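Local coordinates for chemotaxis signal transduction protein (Thermoanaerobacter tengcongensis, PDB 2QDL) that probably serves as the CheW scaffold of bacterial chemotaxis, coupling transmembrane chemoreceptors to the histidine kinase CheA, at residues M10-V15 / G25-D30; T118-A123 / M135-K140; F17-E22 / I64-R69; V31-K36 / I54-K59. All blocks are in the same frame, centred on the assembly; numbering follows the deposited sequence.

Starting from the N terminus, strand 12-19 turns back at once into strand 22-27, and contact 1 closes this short hairpin loop at the end far from its turn. Contact 3 starts on the same strand, 12-19, and crosses contact 1 along the chain: its second segment, 64-69, comes only after 25-30 has passed, so it ties the hairpin turn to helix 66-70. Contact 4 opens and closes within that long excursion, joining strand 33-36 to hairpin 50-56/59-65. Contact 2 follows later, folding the loop before strand 125-131 onto strand 134-139. Gly25 pairs with Ile137 and Ile139, which links contacts 1 and 2, while Phe17 and Leu66 of contact 3 pack on Ile139.

Contact 1: residues M10-V15 / G25-D30; sequences MPKKIV and GLDIFD
Ile14 faces Asp27 as an antiparallel non-hydrogen-bonded pair, their CA atoms 4.5 Å apart, and Val15 with Leu26 forms the adjoining hydrogen-bonded pair. Backbone bonds carry most of the joint: Val15 N gives to Leu26 O (2.8 Å), Leu26 N gives to Val15 O, and one step past the strand end Ile28 N points almost straight at Lys13 O (3.0 Å, 172° at the hydrogen). The charged link is between two partly exposed side chains, Lys12 and Asp27. Lys12 runs its chain past the Asp27 carboxylate and then bends at its last torsion (chi4 71°), which brings NZ to 2.7 Å from Asp27 OD2, on the anti lone pair of that oxygen. The other oxygen, OD1, accepts from Phe29 N at 2.9 Å in an Asx turn, so the carboxylate is gripped at both oxygens. Apolar contact is lighter: Val15 CG2 meets Ile28 CD1 at 3.7 Å, and Ile14 CG2 lies against Gly25 CA (3.6 Å), where the backbone has no side chain to intervene. The whole is the open end of a beta hairpin, strands 12-19 and 22-27, with an Asx turn leading the chain out of the second strand.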
loop_
_atom_site.group_PDB
_atom_site.type_symbol
_atom_site.label_atom_id
_atom_site.label_comp_id
_atom_site.label_asym_id
_atom_site.label_seq_id
_atom_site.Cartn_x
_atom_site.Cartn_y
_atom_site.Cartn_z
ATOM N N MET A 10 23.376 2.908 1.677
ATOM C CA MET A 10 22.162 2.795 0.882
ATOM C C MET A 10 20.939 2.543 1.804
ATOM O O MET A 10 20.546 1.383 2.040
ATOM C CB MET A 10 22.311 1.725 -0.203
ATOM C CG MET A 10 23.231 2.127 -1.406
ATOM S SD MET A 10 22.594 3.514 -2.412
ATOM C CE MET A 10 21.206 2.739 -3.288
ATOM N N PRO A 11 20.348 3.642 2.333
ATOM C CA PRO A 11 19.266 3.596 3.353
ATOM C C PRO A 11 17.971 2.963 2.865
ATOM O O PRO A 11 17.696 2.970 1.672
ATOM C CB PRO A 11 19.025 5.062 3.699
ATOM C CG PRO A 11 20.209 5.833 3.127
ATOM C CD PRO A 11 20.713 5.029 1.968
ATOM N N LYS A 12 17.185 2.413 3.789
ATOM C CA LYS A 12 15.795 2.046 3.489
ATOM C C LYS A 12 15.050 3.286 2.959
ATOM O O LYS A 12 15.079 4.365 3.597
ATOM C CB LYS A 12 15.091 1.452 4.724
ATOM C CG LYS A 12 13.662 0.931 4.458
ATOM C CD LYS A 12 13.069 0.279 5.712
ATOM C CE LYS A 12 11.770 -0.433 5.431
ATOM N NZ LYS A 12 11.971 -1.704 4.624
ATOM N N LYS A 13 14.419 3.163 1.794
ATOM C CA LYS A 13 13.630 4.277 1.236
ATOM C C LYS A 13 12.150 3.903 1.291
ATOM O O LYS A 13 11.745 2.863 0.754
ATOM C CB LYS A 13 14.040 4.620 -0.194
ATOM C CG LYS A 13 15.530 4.799 -0.418
ATOM C CD LYS A 13 15.976 6.239 -0.407
ATOM C CE LYS A 13 16.041 6.790 -1.859
ATOM N NZ LYS A 13 16.729 8.135 -1.953
ATOM N N ILE A 14 11.368 4.723 1.989
ATOM C CA ILE A 14 9.925 4.529 2.078
ATOM C C ILE A 14 9.191 5.538 1.185
ATOM O O ILE A 14 9.448 6.739 1.243
ATOM C CB ILE A 14 9.395 4.660 3.544
ATOM C CG1 ILE A 14 10.140 3.725 4.502
ATOM C CG2 ILE A 14 7.929 4.378 3.582
ATOM C CD1 ILE A 14 10.184 2.300 4.061
ATOM N N VAL A 15 8.305 5.025 0.338
ATOM C CA VAL A 15 7.336 5.840 -0.404
ATOM C C VAL A 15 6.174 6.107 0.530
ATOM O O VAL A 15 5.532 5.162 1.048
ATOM C CB VAL A 15 6.835 5.085 -1.665
ATOM C CG1 VAL A 15 5.893 5.935 -2.483
ATOM C CG2 VAL A 15 8.033 4.647 -2.505
ATOM N N GLY A 25 3.203 4.097 4.504
ATOM C CA GLY A 25 4.343 3.864 3.628
ATOM C C GLY A 25 4.595 2.444 3.157
ATOM O O GLY A 25 4.145 1.469 3.771
ATOM N N LEU A 26 5.344 2.350 2.063
ATOM C CA LEU A 26 5.864 1.084 1.566
ATOM C C LEU A 26 7.327 1.275 1.196
ATOM O O LEU A 26 7.720 2.360 0.736
ATOM C CB LEU A 26 5.096 0.616 0.327
ATOM C CG LEU A 26 3.697 0.059 0.553
ATOM C CD1 LEU A 26 2.889 -0.027 -0.775
ATOM C CD2 LEU A 26 3.774 -1.314 1.274
ATOM N N ASP A 27 8.122 0.233 1.390
ATOM C CA ASP A 27 9.480 0.215 0.873
ATOM C C ASP A 27 9.370 0.352 -0.640
ATOM O O ASP A 27 8.558 -0.309 -1.267
ATOM C CB ASP A 27 10.205 -1.086 1.261
ATOM C CG ASP A 27 11.721 -1.007 1.055
ATOM O OD1 ASP A 27 12.193 -0.684 -0.058
ATOM O OD2 ASP A 27 12.454 -1.240 2.031
ATOM N N ILE A 28 10.175 1.245 -1.209
ATOM C CA ILE A 28 10.287 1.404 -2.669
ATOM C C ILE A 28 10.496 0.052 -3.389
ATOM O O ILE A 28 10.054 -0.118 -4.513
ATOM C CB ILE A 28 11.396 2.453 -3.051
ATOM C CG1 ILE A 28 11.443 2.720 -4.556
ATOM C CG2 ILE A 28 12.790 1.976 -2.621
ATOM C CD1 ILE A 28 10.163 3.251 -5.168
ATOM N N PHE A 29 11.155 -0.901 -2.729
ATOM C CA PHE A 29 11.362 -2.234 -3.258
ATOM C C PHE A 29 10.029 -2.922 -3.560
ATOM O O PHE A 29 9.942 -3.711 -4.498
ATOM C CB PHE A 29 12.147 -3.075 -2.242
ATOM C CG PHE A 29 12.535 -4.447 -2.759
ATOM C CD1 PHE A 29 13.593 -4.597 -3.645
ATOM C CD2 PHE A 29 11.823 -5.579 -2.373
ATOM C CE1 PHE A 29 13.940 -5.870 -4.140
ATOM C CE2 PHE A 29 12.179 -6.852 -2.851
ATOM C CZ PHE A 29 13.238 -6.986 -3.739
ATOM N N ASP A 30 8.994 -2.634 -2.761
ATOM C CA ASP A 30 7.662 -3.216 -2.971
ATOM C C ASP A 30 6.778 -2.442 -3.937
ATOM O O ASP A 30 5.714 -2.937 -4.331
ATOM C CB ASP A 30 6.945 -3.395 -1.616
ATOM C CG ASP A 30 7.722 -4.321 -0.689
ATOM O OD1 ASP A 30 8.067 -5.433 -1.097
ATOM O OD2 ASP A 30 8.078 -3.917 0.418
#

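Contact 2: residues T118-A123 / M135-K140; sequences TTIDTA and MIIIIK
Ile137 drives its CD1 methyl into the flank of Thr119, touching CB at 3.5 Å and lying 3.6 Å from Thr119 OG1, the two side chains crossing at a slant. Ile137 CG1 stands anti to its own carbonyl carbon (chi1 -76°), and an extended second torsion (chi2 161°) carries CD1 on to Thr119, while CG2 stands anti to the backbone N. That second branch has a looser neighbour, Ile120 CD1, 4.4 Å from Ile137 CG2. Next to this apolar patch, Met135 and Thr119 slide past each other in opposite directions, bringing the thioether SD to 4.1 Å from Thr119 OG1, a van der Waals contact.

At the other end the character changes. Ala123 O and Lys140 O do not meet directly; one water donates to both, 2.8 Å from Ala123 O and 2.8 Å from Lys140 O, and so joins the 3-10 segment to the residue just past the strand. Lys140 adds the aliphatic part of its chain, its CD 3.7 Å from Ala123 O. Within the loop, Asp121 OD1 accepts from Ala123 N at 3.0 Å, an Asx turn that shapes the entry to the short 3-10 segment and may help to orient Ala123, whose carbonyl the water uses.

Strand 134-139 is flanked in its sheet by antiparallel strand 125-131 and parallel strand 22-27. The loop 118-123 lies over it, with Ile120 also resting on Tyr24, on Val125 and on Phe70 of helix 66-70.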
loop_
_atom_site.group_PDB
_atom_site.type_symbol
_atom_site.label_atom_id
_atom_site.label_comp_id
_atom_site.label_asym_id
_atom_site.label_seq_id
_atom_site.Cartn_x
_atom_site.Cartn_y
_atom_site.Cartn_z
ATOM N N THR A 118 -3.893 -0.721 17.089
ATOM C CA THR A 118 -3.352 0.567 16.624
ATOM C C THR A 118 -4.301 1.239 15.628
ATOM O O THR A 118 -5.495 0.933 15.610
ATOM C CB THR A 118 -1.866 0.426 16.081
ATOM O OG1 THR A 118 -1.381 1.712 15.665
ATOM C CG2 THR A 118 -1.753 -0.568 14.924
ATOM N N THR A 119 -3.787 2.163 14.813
ATOM C CA THR A 119 -4.611 2.885 13.838
ATOM C C THR A 119 -5.450 1.956 12.945
ATOM O O THR A 119 -6.633 2.198 12.726
ATOM C CB THR A 119 -3.724 3.782 12.945
ATOM O OG1 THR A 119 -2.857 4.543 13.781
ATOM C CG2 THR A 119 -4.568 4.719 12.157
ATOM N N ILE A 120 -4.822 0.908 12.408
ATOM C CA ILE A 120 -5.512 -0.080 11.569
ATOM C C ILE A 120 -5.196 -1.454 12.130
ATOM O O ILE A 120 -4.259 -1.589 12.911
ATOM C CB ILE A 120 -5.161 0.066 10.056
ATOM C CG1 ILE A 120 -3.690 -0.278 9.795
ATOM C CG2 ILE A 120 -5.513 1.499 9.568
ATOM C CD1 ILE A 120 -3.285 -0.465 8.345
ATOM N N ASP A 121 -5.998 -2.461 11.769
ATOM C CA ASP A 121 -5.725 -3.864 12.133
ATOM C C ASP A 121 -4.245 -4.170 11.946
ATOM O O ASP A 121 -3.710 -3.957 10.865
ATOM C CB ASP A 121 -6.555 -4.788 11.241
ATOM C CG ASP A 121 -6.759 -6.174 11.832
ATOM O OD1 ASP A 121 -5.792 -6.797 12.289
ATOM O OD2 ASP A 121 -7.893 -6.678 11.782
ATOM N N THR A 122 -3.598 -4.687 12.983
ATOM C CA THR A 122 -2.210 -5.115 12.880
ATOM C C THR A 122 -1.953 -6.167 11.777
ATOM O O THR A 122 -0.836 -6.312 11.335
ATOM C CB THR A 122 -1.692 -5.648 14.225
ATOM O OG1 THR A 122 -2.503 -6.772 14.623
ATOM C CG2 THR A 122 -1.746 -4.543 15.282
ATOM N N ALA A 123 -2.989 -6.869 11.323
ATOM C CA ALA A 123 -2.852 -7.811 10.200
ATOM C C ALA A 123 -2.333 -7.113 8.949
ATOM O O ALA A 123 -1.816 -7.750 8.027
ATOM C CB ALA A 123 -4.178 -8.517 9.917
ATOM N N MET A 135 3.615 9.906 12.471
ATOM C CA MET A 135 3.643 8.444 12.540
ATOM C C MET A 135 3.415 7.917 11.133
ATOM O O MET A 135 2.499 8.373 10.419
ATOM C CB MET A 135 2.572 7.919 13.501
ATOM C CG MET A 135 2.212 6.442 13.299
ATOM S SD MET A 135 0.962 5.787 14.425
ATOM C CE MET A 135 1.875 5.691 15.995
ATOM N N ILE A 136 4.274 7.002 10.700
ATOM C CA ILE A 136 4.043 6.350 9.427
ATOM C C ILE A 136 3.948 4.850 9.630
ATOM O O ILE A 136 4.926 4.202 9.947
ATOM C CB ILE A 136 5.117 6.656 8.380
ATOM C CG1 ILE A 136 5.452 8.146 8.362
ATOM C CG2 ILE A 136 4.640 6.174 6.987
ATOM C CD1 ILE A 136 6.509 8.503 7.356
ATOM N N ILE A 137 2.761 4.315 9.386
ATOM C CA ILE A 137 2.536 2.888 9.376
ATOM C C ILE A 137 2.984 2.337 8.057
ATOM O O ILE A 137 2.535 2.781 7.009
ATOM C CB ILE A 137 1.048 2.526 9.625
ATOM C CG1 ILE A 137 0.740 2.704 11.111
ATOM C CG2 ILE A 137 0.745 1.097 9.157
ATOM C CD1 ILE A 137 -0.675 2.837 11.421
ATOM N N ILE A 138 3.902 1.377 8.131
ATOM C CA ILE A 138 4.344 0.645 6.991
ATOM C C ILE A 138 3.360 -0.505 6.830
ATOM O O ILE A 138 3.186 -1.354 7.743
ATOM C CB ILE A 138 5.817 0.145 7.144
ATOM C CG1 ILE A 138 6.758 1.341 7.316
ATOM C CG2 ILE A 138 6.203 -0.675 5.916
ATOM C CD1 ILE A 138 8.163 0.942 7.562
ATOM N N ILE A 139 2.711 -0.530 5.678
ATOM C CA ILE A 139 1.664 -1.504 5.408
ATOM C C ILE A 139 2.246 -2.875 5.072
ATOM O O ILE A 139 3.253 -2.976 4.368
ATOM C CB ILE A 139 0.740 -1.006 4.261
ATOM C CG1 ILE A 139 -0.133 0.160 4.771
ATOM C CG2 ILE A 139 -0.073 -2.202 3.599
ATOM C CD1 ILE A 139 -0.805 0.949 3.643
ATOM N N LYS A 140 1.624 -3.920 5.599
ATOM C CA LYS A 140 1.967 -5.291 5.250
ATOM C C LYS A 140 1.022 -5.706 4.156
ATOM O O LYS A 140 -0.204 -5.629 4.313
ATOM C CB LYS A 140 1.817 -6.214 6.480
ATOM C CG LYS A 140 1.980 -7.695 6.211
ATOM C CD LYS A 140 1.774 -8.563 7.471
ATOM C CE LYS A 140 2.971 -8.459 8.430
ATOM N NZ LYS A 140 2.830 -9.271 9.723
HETATM O O HOH W 1 -1.596 -7.813 5.242
#

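Contact 3: residues F17-E22 / I64-R69; sequences FSLAEE and IDLKKR
Leu19 and Leu66 form the centre of this buried contact, their side chains crossing at about a right angle with Leu19 CD1 3.7 Å from Leu66 CB. Leu66 CD1 also reaches Phe17 CE1 at 4.1 Å, approaching the ring obliquely. The other methyl of Leu19, CD2, lies 4.1 Å from Lys67 CE, and the same methylene sits 3.8 Å from Ala20 N, so the lysine lays its extended aliphatic chain across the strand end. A backbone turn and a side-chain cap frame these residues. Leu19 begins a type II' turn to Glu22, closed by Glu22 N to Leu19 O and by Leu19 N to Glu22 O. Asp65 is the N-cap of helix 66-70: its OD1 accepts from Lys68 N at 3.0 Å, met from above the carboxylate plane, 44° out of it. Farther out stands Asp98 of strand 91-106, which takes Lys67 NZ in a salt bridge through OD1 and a bond from Ala20 N through OD2. Lys67 NZ gives a further bond to Arg75 O. The chemistry is therefore divided: leucine and phenylalanine carry the apolar contact, while a single carboxylate on a third strand serves both segments and probably steadies the charge of a largely buried lysine.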
loop_
_atom_site.group_PDB
_atom_site.type_symbol
_atom_site.label_atom_id
_atom_site.label_comp_id
_atom_site.label_asym_id
_atom_site.label_seq_id
_atom_site.Cartn_x
_atom_site.Cartn_y
_atom_site.Cartn_z
ATOM N N PHE A 17 2.572 7.938 1.239
ATOM C CA PHE A 17 1.356 8.306 0.590
ATOM C C PHE A 17 0.319 8.588 1.656
ATOM O O PHE A 17 0.449 8.173 2.806
ATOM C CB PHE A 17 0.885 7.203 -0.388
ATOM C CG PHE A 17 0.870 5.786 0.197
ATOM C CD1 PHE A 17 -0.287 5.264 0.771
ATOM C CD2 PHE A 17 2.008 4.992 0.161
ATOM C CE1 PHE A 17 -0.307 3.937 1.280
ATOM C CE2 PHE A 17 2.006 3.685 0.662
ATOM C CZ PHE A 17 0.858 3.155 1.216
ATOM N N SER A 18 -0.734 9.309 1.299
ATOM C CA SER A 18 -1.693 9.630 2.322
ATOM C C SER A 18 -3.017 8.938 2.030
ATOM O O SER A 18 -3.318 8.631 0.890
ATOM C CB SER A 18 -1.835 11.143 2.480
ATOM O OG SER A 18 -2.229 11.734 1.272
ATOM N N LEU A 19 -3.746 8.637 3.101
ATOM C CA LEU A 19 -5.128 8.150 3.030
ATOM C C LEU A 19 -5.926 9.036 3.996
ATOM O O LEU A 19 -5.695 8.979 5.196
ATOM C CB LEU A 19 -5.244 6.676 3.442
ATOM C CG LEU A 19 -4.525 5.634 2.564
ATOM C CD1 LEU A 19 -4.632 4.249 3.216
ATOM C CD2 LEU A 19 -5.094 5.645 1.146
ATOM N N ALA A 20 -6.822 9.868 3.464
ATOM C CA ALA A 20 -7.534 10.876 4.262
ATOM C C ALA A 20 -6.487 11.682 5.050
ATOM O O ALA A 20 -5.518 12.192 4.454
ATOM C CB ALA A 20 -8.601 10.244 5.187
ATOM N N GLU A 21 -6.621 11.781 6.368
ATOM C CA GLU A 21 -5.673 12.645 7.075
ATOM C C GLU A 21 -4.432 11.882 7.620
ATOM O O GLU A 21 -3.738 12.380 8.511
ATOM C CB GLU A 21 -6.382 13.498 8.158
ATOM C CG GLU A 21 -7.559 14.399 7.627
ATOM C CD GLU A 21 -8.917 13.673 7.607
ATOM O OE1 GLU A 21 -9.135 12.825 8.498
ATOM O OE2 GLU A 21 -9.758 13.938 6.702
ATOM N N GLU A 22 -4.138 10.698 7.070
ATOM C CA GLU A 22 -3.114 9.825 7.665
ATOM C C GLU A 22 -2.005 9.424 6.670
ATOM O O GLU A 22 -2.235 9.390 5.449
ATOM C CB GLU A 22 -3.758 8.585 8.308
ATOM C CG GLU A 22 -4.845 8.878 9.347
ATOM C CD GLU A 22 -5.630 7.631 9.746
ATOM O OE1 GLU A 22 -5.468 6.567 9.091
ATOM O OE2 GLU A 22 -6.416 7.710 10.729
ATOM N N ILE A 64 -7.496 -2.607 -4.821
ATOM C CA ILE A 64 -8.126 -2.481 -3.514
ATOM C C ILE A 64 -8.168 -1.004 -3.115
ATOM O O ILE A 64 -7.213 -0.235 -3.345
ATOM C CB ILE A 64 -7.370 -3.349 -2.447
ATOM C CG1 ILE A 64 -7.938 -3.166 -1.049
ATOM C CG2 ILE A 64 -5.927 -2.963 -2.357
ATOM C CD1 ILE A 64 -7.601 -4.341 -0.137
ATOM N N ASP A 65 -9.299 -0.626 -2.528
ATOM C CA ASP A 65 -9.447 0.646 -1.870
ATOM C C ASP A 65 -9.049 0.407 -0.424
ATOM O O ASP A 65 -9.765 -0.278 0.308
ATOM C CB ASP A 65 -10.887 1.202 -2.027
ATOM C CG ASP A 65 -11.069 2.576 -1.326
ATOM O OD1 ASP A 65 -10.614 2.729 -0.168
ATOM O OD2 ASP A 65 -11.685 3.480 -1.906
ATOM N N LEU A 66 -7.869 0.918 -0.039
ATOM C CA LEU A 66 -7.307 0.741 1.321
ATOM C C LEU A 66 -8.159 1.351 2.430
ATOM O O LEU A 66 -8.224 0.804 3.527
ATOM C CB LEU A 66 -5.869 1.295 1.411
ATOM C CG LEU A 66 -4.815 0.658 0.497
ATOM C CD1 LEU A 66 -3.463 1.355 0.677
ATOM C CD2 LEU A 66 -4.683 -0.864 0.762
ATOM N N LYS A 67 -8.799 2.485 2.166
ATOM C CA LYS A 67 -9.689 3.113 3.158
ATOM C C LYS A 67 -10.847 2.202 3.511
ATOM O O LYS A 67 -11.188 2.083 4.689
ATOM C CB LYS A 67 -10.221 4.445 2.666
ATOM C CG LYS A 67 -9.155 5.533 2.489
ATOM C CD LYS A 67 -9.789 6.730 1.814
ATOM C CE LYS A 67 -8.742 7.557 1.117
ATOM N NZ LYS A 67 -9.328 8.609 0.240
ATOM N N LYS A 68 -11.406 1.523 2.501
ATOM C CA LYS A 68 -12.487 0.560 2.706
ATOM C C LYS A 68 -11.974 -0.717 3.376
ATOM O O LYS A 68 -12.650 -1.306 4.243
ATOM C CB LYS A 68 -13.158 0.221 1.381
ATOM C CG LYS A 68 -13.745 1.405 0.686
ATOM C CD LYS A 68 -14.512 0.971 -0.584
ATOM C CE LYS A 68 -14.966 2.184 -1.336
ATOM N NZ LYS A 68 -15.660 1.775 -2.555
ATOM N N ARG A 69 -10.767 -1.124 3.006
ATOM C CA ARG A 69 -10.119 -2.262 3.662
ATOM C C ARG A 69 -9.790 -1.991 5.142
ATOM O O ARG A 69 -9.999 -2.867 5.997
ATOM C CB ARG A 69 -8.851 -2.661 2.885
ATOM C CG ARG A 69 -8.204 -3.936 3.343
ATOM C CD ARG A 69 -9.251 -5.073 3.394
ATOM N NE ARG A 69 -8.693 -6.416 3.254
ATOM C CZ ARG A 69 -9.241 -7.495 3.806
ATOM N NH1 ARG A 69 -10.344 -7.385 4.523
ATOM N NH2 ARG A 69 -8.698 -8.684 3.631
#

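Contact 4: residues V31-K36 / I54-K59; sequences VHEVVK and INLRGK
Val35 and Leu56 are the residues with the nearest CA atoms, 9.0 Å apart, where strands 33-36 and 54-56 run at 123° to each other and leave the bridging to side chains. The main link is between Glu33 and Arg57, which reach toward each other tip to tip with carboxylate and guanidinium planes only 12° apart. Arg57 NH2 does most of the work: it lies 2.6 Å from Glu33 OE1 and 3.0 Å from Glu33 OE2, giving to the syn lone pair of each. Arg57 NH1 adds a weak bond to Glu33 OE2 at 3.3 Å. Glu33 leaves its backbone with CG between the N and the carbonyl carbon (chi1 72°), and an extended chain beyond CG lets the carboxylate meet the arginine head on.

Leu56 lies against the ion pair, and Val35 links it to Ile54. Leu56 CD2 touches Glu33 OE2 at 3.8 Å, and Leu56 CG lies over one face of the Arg57 guanidinium, offset toward the rim. Val35 sends CG1 to Leu56 CD1 (4.1 Å), tip to tip, while Val35 CG2 lies 4.2 Å from Ile54 CD1, the valine passing the isoleucine obliquely.

Arg57 occupies a type I' turn from Leu56 to Lys59, which joins strands 50-56 and 59-65; Glu33 belongs, with His32, to a classic beta bulge facing Ile85 of strand 82-88. Since the contact lies at the surface, solvent should weaken the ion pair in part, and the near-coplanar charged groups, backed by Leu56, join the hairpin turn 56-59 to the segment carrying the bulge.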
loop_
_atom_site.group_PDB
_atom_site.type_symbol
_atom_site.label_atom_id
_atom_site.label_comp_id
_atom_site.label_asym_id
_atom_site.label_seq_id
_atom_site.Cartn_x
_atom_site.Cartn_y
_atom_site.Cartn_z
ATOM N N VAL A 31 7.211 -1.232 -4.304
ATOM C CA VAL A 31 6.499 -0.380 -5.263
ATOM C C VAL A 31 7.013 -0.624 -6.706
ATOM O O VAL A 31 8.049 -0.083 -7.112
ATOM C CB VAL A 31 6.621 1.139 -4.866
ATOM C CG1 VAL A 31 5.983 2.063 -5.946
ATOM C CG2 VAL A 31 5.991 1.402 -3.478
ATOM N N HIS A 32 6.294 -1.432 -7.482
ATOM C CA HIS A 32 6.700 -1.792 -8.850
ATOM C C HIS A 32 6.463 -0.633 -9.826
ATOM O O HIS A 32 7.255 -0.370 -10.726
ATOM C CB HIS A 32 5.984 -3.066 -9.324
ATOM C CG HIS A 32 6.458 -4.324 -8.644
ATOM N ND1 HIS A 32 6.462 -4.485 -7.269
ATOM C CD2 HIS A 32 6.932 -5.489 -9.155
ATOM C CE1 HIS A 32 6.931 -5.684 -6.968
ATOM N NE2 HIS A 32 7.229 -6.307 -8.093
ATOM N N GLU A 33 5.351 0.046 -9.645
ATOM C CA GLU A 33 5.038 1.221 -10.414
ATOM C C GLU A 33 3.863 1.951 -9.775
ATOM O O GLU A 33 3.250 1.465 -8.821
ATOM C CB GLU A 33 4.814 0.905 -11.925
ATOM C CG GLU A 33 3.583 0.189 -12.321
ATOM C CD GLU A 33 3.605 -0.298 -13.779
ATOM O OE1 GLU A 33 3.960 -1.468 -13.987
ATOM O OE2 GLU A 33 3.258 0.473 -14.702
ATOM N N VAL A 34 3.603 3.143 -10.286
ATOM C CA VAL A 34 2.535 3.967 -9.813
ATOM C C VAL A 34 1.785 4.456 -11.048
ATOM O O VAL A 34 2.364 5.152 -11.900
ATOM C CB VAL A 34 3.062 5.199 -9.048
ATOM C CG1 VAL A 34 1.897 5.995 -8.508
ATOM C CG2 VAL A 34 4.015 4.792 -7.906
ATOM N N VAL A 35 0.513 4.094 -11.144
ATOM C CA VAL A 35 -0.333 4.526 -12.270
ATOM C C VAL A 35 -1.404 5.494 -11.773
ATOM O O VAL A 35 -1.688 5.536 -10.592
ATOM C CB VAL A 35 -0.972 3.303 -13.042
ATOM C CG1 VAL A 35 0.120 2.330 -13.560
ATOM C CG2 VAL A 35 -1.913 2.552 -12.193
ATOM N N LYS A 36 -2.001 6.274 -12.659
ATOM C CA LYS A 36 -3.162 7.093 -12.247
ATOM C C LYS A 36 -4.448 6.328 -11.798
ATOM O O LYS A 36 -4.766 5.237 -12.326
ATOM C CB LYS A 36 -3.483 8.126 -13.306
ATOM C CG LYS A 36 -2.346 9.125 -13.419
ATOM C CD LYS A 36 -2.647 10.152 -14.487
ATOM C CE LYS A 36 -1.526 11.138 -14.669
ATOM N NZ LYS A 36 -1.592 11.595 -16.092
ATOM N N ILE A 54 -8.129 -3.021 -13.195
ATOM C CA ILE A 54 -7.557 -2.229 -14.282
ATOM C C ILE A 54 -6.895 -3.160 -15.316
ATOM O O ILE A 54 -6.444 -4.270 -15.012
ATOM C CB ILE A 54 -6.550 -1.142 -13.782
ATOM C CG1 ILE A 54 -5.412 -1.774 -12.954
ATOM C CG2 ILE A 54 -7.294 -0.029 -13.016
ATOM C CD1 ILE A 54 -4.198 -0.871 -12.808
ATOM N N ASN A 55 -6.879 -2.695 -16.552
ATOM C CA ASN A 55 -6.201 -3.383 -17.619
ATOM C C ASN A 55 -4.897 -2.659 -17.844
ATOM O O ASN A 55 -4.883 -1.564 -18.426
ATOM C CB ASN A 55 -7.046 -3.360 -18.896
ATOM C CG ASN A 55 -6.283 -3.878 -20.092
ATOM O OD1 ASN A 55 -5.218 -4.425 -19.948
ATOM N ND2 ASN A 55 -6.836 -3.707 -21.272
ATOM N N LEU A 56 -3.811 -3.233 -17.354
ATOM C CA LEU A 56 -2.522 -2.555 -17.461
ATOM C C LEU A 56 -1.642 -3.314 -18.432
ATOM O O LEU A 56 -1.208 -4.402 -18.121
ATOM C CB LEU A 56 -1.850 -2.419 -16.087
ATOM C CG LEU A 56 -0.497 -1.707 -16.093
ATOM C CD1 LEU A 56 -0.644 -0.277 -16.612
ATOM C CD2 LEU A 56 0.153 -1.717 -14.715
ATOM N N ARG A 57 -1.442 -2.750 -19.625
ATOM C CA ARG A 57 -0.666 -3.387 -20.706
ATOM C C ARG A 57 -1.112 -4.825 -21.022
ATOM O O ARG A 57 -0.274 -5.695 -21.263
ATOM C CB ARG A 57 0.845 -3.357 -20.386
ATOM C CG ARG A 57 1.430 -1.961 -20.328
ATOM C CD ARG A 57 2.982 -1.985 -20.173
ATOM N NE ARG A 57 3.335 -2.303 -18.806
ATOM C CZ ARG A 57 3.428 -1.424 -17.801
ATOM N NH1 ARG A 57 3.235 -0.131 -17.991
ATOM N NH2 ARG A 57 3.716 -1.858 -16.592
ATOM N N GLY A 58 -2.420 -5.077 -20.992
ATOM C CA GLY A 58 -2.967 -6.394 -21.344
ATOM C C GLY A 58 -3.136 -7.331 -20.165
ATOM O O GLY A 58 -3.588 -8.462 -20.337
ATOM N N LYS A 59 -2.751 -6.886 -18.965
ATOM C CA LYS A 59 -2.940 -7.711 -17.763
ATOM C C LYS A 59 -4.036 -7.191 -16.839
ATOM O O LYS A 59 -4.164 -5.979 -16.605
ATOM C CB LYS A 59 -1.656 -7.899 -16.937
ATOM C CG LYS A 59 -0.315 -7.982 -17.716
ATOM C CD LYS A 59 -0.264 -8.975 -18.908
ATOM C CE LYS A 59 -0.672 -10.393 -18.559
ATOM N NZ LYS A 59 -0.739 -11.230 -19.807
#